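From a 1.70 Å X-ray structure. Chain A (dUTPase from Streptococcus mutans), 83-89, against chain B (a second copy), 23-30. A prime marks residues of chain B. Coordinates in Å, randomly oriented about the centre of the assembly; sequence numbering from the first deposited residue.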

# COMPACT_ATOMS: atom_id res chain seq x y z
N GLY A 83 -3.41 -4.55 3.76
CA GLY A 83 -3.96 -5.87 4.04
C GLY A 83 -4.56 -6.38 2.73
O GLY A 83 -5.33 -5.67 2.09
N VAL A 84 -4.22 -7.60 2.33
CA VAL A 84 -4.76 -8.13 1.07
C VAL A 84 -5.73 -9.25 1.41
O VAL A 84 -5.31 -10.35 1.75
CB VAL A 84 -3.65 -8.65 0.14
CG1 VAL A 84 -4.22 -9.20 -1.17
CG2 VAL A 84 -2.65 -7.53 -0.17
N ILE A 85 -7.03 -8.95 1.32
CA ILE A 85 -8.07 -9.90 1.71
C ILE A 85 -8.65 -10.56 0.47
O ILE A 85 -9.37 -9.92 -0.30
CB ILE A 85 -9.20 -9.19 2.47
CG1 ILE A 85 -8.64 -8.36 3.63
CG2 ILE A 85 -10.23 -10.18 2.93
CD1 ILE A 85 -7.80 -9.15 4.61
N ASP A 86 -8.32 -11.84 0.31
CA ASP A 86 -8.71 -12.62 -0.85
C ASP A 86 -10.17 -13.07 -0.75
O ASP A 86 -10.72 -13.19 0.35
CB ASP A 86 -7.83 -13.89 -0.95
CG ASP A 86 -6.33 -13.58 -1.01
OD1 ASP A 86 -5.90 -12.80 -1.89
OD2 ASP A 86 -5.57 -14.12 -0.17
N GLY A 87 -10.79 -13.34 -1.89
CA GLY A 87 -12.20 -13.68 -1.92
C GLY A 87 -12.48 -15.01 -1.25
O GLY A 87 -13.58 -15.26 -0.75
N ASP A 88 -11.50 -15.90 -1.22
CA ASP A 88 -11.72 -17.20 -0.56
C ASP A 88 -11.35 -17.23 0.92
O ASP A 88 -11.39 -18.28 1.55
CB ASP A 88 -11.08 -18.36 -1.34
CG ASP A 88 -9.67 -18.06 -1.81
OD1 ASP A 88 -9.03 -17.10 -1.29
OD2 ASP A 88 -9.18 -18.81 -2.69
N TYR A 89 -10.99 -16.08 1.49
CA TYR A 89 -10.77 -16.00 2.92
C TYR A 89 -12.12 -16.12 3.65
O TYR A 89 -12.22 -16.74 4.71
CB TYR A 89 -10.07 -14.68 3.24
CG TYR A 89 -9.59 -14.54 4.67
CD1 TYR A 89 -8.69 -15.45 5.23
CD2 TYR A 89 -10.02 -13.48 5.44
CE1 TYR A 89 -8.26 -15.29 6.55
CE2 TYR A 89 -9.59 -13.31 6.73
CZ TYR A 89 -8.71 -14.21 7.28
OH TYR A 89 -8.32 -14.00 8.59
N GLU B 23 -1.71 -18.91 -4.28
CA GLU B 23 -1.81 -19.97 -3.29
C GLU B 23 -3.16 -20.68 -3.33
O GLU B 23 -3.24 -21.88 -3.06
CB GLU B 23 -1.52 -19.44 -1.88
CG GLU B 23 -1.58 -20.55 -0.84
CD GLU B 23 -1.14 -20.11 0.53
OE1 GLU B 23 -0.42 -19.10 0.63
OE2 GLU B 23 -1.52 -20.80 1.51
N THR B 24 -4.21 -19.95 -3.66
CA THR B 24 -5.55 -20.52 -3.75
C THR B 24 -6.23 -20.01 -5.01
O THR B 24 -5.78 -19.04 -5.62
CB THR B 24 -6.42 -20.18 -2.52
OG1 THR B 24 -6.63 -18.76 -2.45
CG2 THR B 24 -5.76 -20.66 -1.23
N ALA B 25 -7.33 -20.66 -5.39
CA ALA B 25 -7.94 -20.42 -6.69
C ALA B 25 -8.55 -19.03 -6.84
O ALA B 25 -8.76 -18.58 -7.95
CB ALA B 25 -9.00 -21.46 -6.98
N HIS B 26 -8.82 -18.36 -5.72
CA HIS B 26 -9.38 -17.00 -5.77
C HIS B 26 -8.49 -15.93 -5.16
O HIS B 26 -8.92 -14.80 -4.95
CB HIS B 26 -10.77 -16.96 -5.14
CG HIS B 26 -11.75 -17.81 -5.89
ND1 HIS B 26 -12.24 -17.46 -7.13
CD2 HIS B 26 -12.26 -19.03 -5.60
CE1 HIS B 26 -13.03 -18.42 -7.56
NE2 HIS B 26 -13.06 -19.39 -6.66
N ALA B 27 -7.24 -16.28 -4.87
CA ALA B 27 -6.30 -15.30 -4.34
C ALA B 27 -6.03 -14.21 -5.37
O ALA B 27 -6.05 -14.47 -6.57
CB ALA B 27 -5.01 -15.95 -3.93
N ALA B 28 -5.78 -13.00 -4.88
CA ALA B 28 -5.49 -11.87 -5.76
C ALA B 28 -4.02 -11.89 -6.14
O ALA B 28 -3.66 -11.44 -7.23
CB ALA B 28 -5.80 -10.58 -5.06
N GLY B 29 -3.18 -12.35 -5.21
CA GLY B 29 -1.74 -12.18 -5.31
C GLY B 29 -0.96 -13.41 -5.75
O GLY B 29 -1.35 -14.55 -5.46
N TYR B 30 0.12 -13.15 -6.48
CA TYR B 30 1.10 -14.15 -6.91
C TYR B 30 2.28 -14.05 -5.98
O TYR B 30 2.81 -12.96 -5.77
CB TYR B 30 1.56 -13.87 -8.35
CG TYR B 30 0.46 -14.18 -9.34
CD1 TYR B 30 -0.51 -13.24 -9.65
CD2 TYR B 30 0.38 -15.44 -9.93
CE1 TYR B 30 -1.54 -13.55 -10.52
CE2 TYR B 30 -0.65 -15.76 -10.81
CZ TYR B 30 -1.60 -14.80 -11.09
OH TYR B 30 -2.62 -15.09 -11.95
O HOH W 1 -3.40 -12.90 -2.24
O HOH W 2 -5.50 -17.18 -0.34
O HOH W 3 -9.25 -12.04 -4.13

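Carboxylates are well suited to reading the backbone of a neighbouring subunit, because a loop that forms no regular helix or strand can leave amide groups without a partner in their own chain. The contact between two copies of the S. mutans dUTPase is a compact example: two aspartates of chain A, Asp86 and Asp88, meet an irregular segment of chain B, and about 283 Å² of surface is buried between the two stretches.

Followed along chain B, the contact opens after Glu23′, whose side chain stays clear of the other stretch. Thr24′ points its CB toward chain A, and with chi1 in the p well its OG1 donates a short hydrogen bond of 2.6 Å to OD2 of Asp88. The same hydroxyl accepts a hydrogen bond from water 2, with 2.9 Å between the water and Thr24′ OG1; this water also donates to Asp86 OD2 at 3.1 Å, so that Thr24′ is tied to both aspartates, directly to one and through solvent to the other.

Thr24′ also begins a type I beta turn that runs to Ala27′, closed by the hydrogen bond from Ala27′ N to Thr24′ O at 3.2 Å. The turn brings the hydroxyl of its first residue and the amide of its third to the same carboxylate oxygen: His26′ N donates to Asp88 OD2 at 3.1 Å, with an N-H...O angle of 145°. Ala25′, between them, contributes little. The imidazole of His26′ makes no hydrogen bond to this stretch of chain A, but its backbone is used further, since water 3 donates to His26′ O at 2.9 Å and accepts from Gly87 N at 3.0 Å. The direct separation of Gly87 N and His26′ O is 3.9 Å, a gap that the water bridges.

From the end of the turn onward, Asp86 is the main partner. Its OD1 lies 3.5 Å from Ala27′ CA and accepts a hydrogen bond from Ala28′ N at 3.0 Å; the angle of 173° makes this bond nearly linear. The methyl group of Ala28′ also faces chain A, where its CB lies 4.4 Å from Val84 CG1, a loose apolar contact beside the polar ones. Gly29′ N is 4.3 Å from Asp86 OD1, and water 1 links the two, accepting from Gly29′ N at 3.0 Å and donating to Asp86 OD1 at 2.5 Å. The principle is plain: two carboxylates accept directly from a hydroxyl and two amides, and water adds further links.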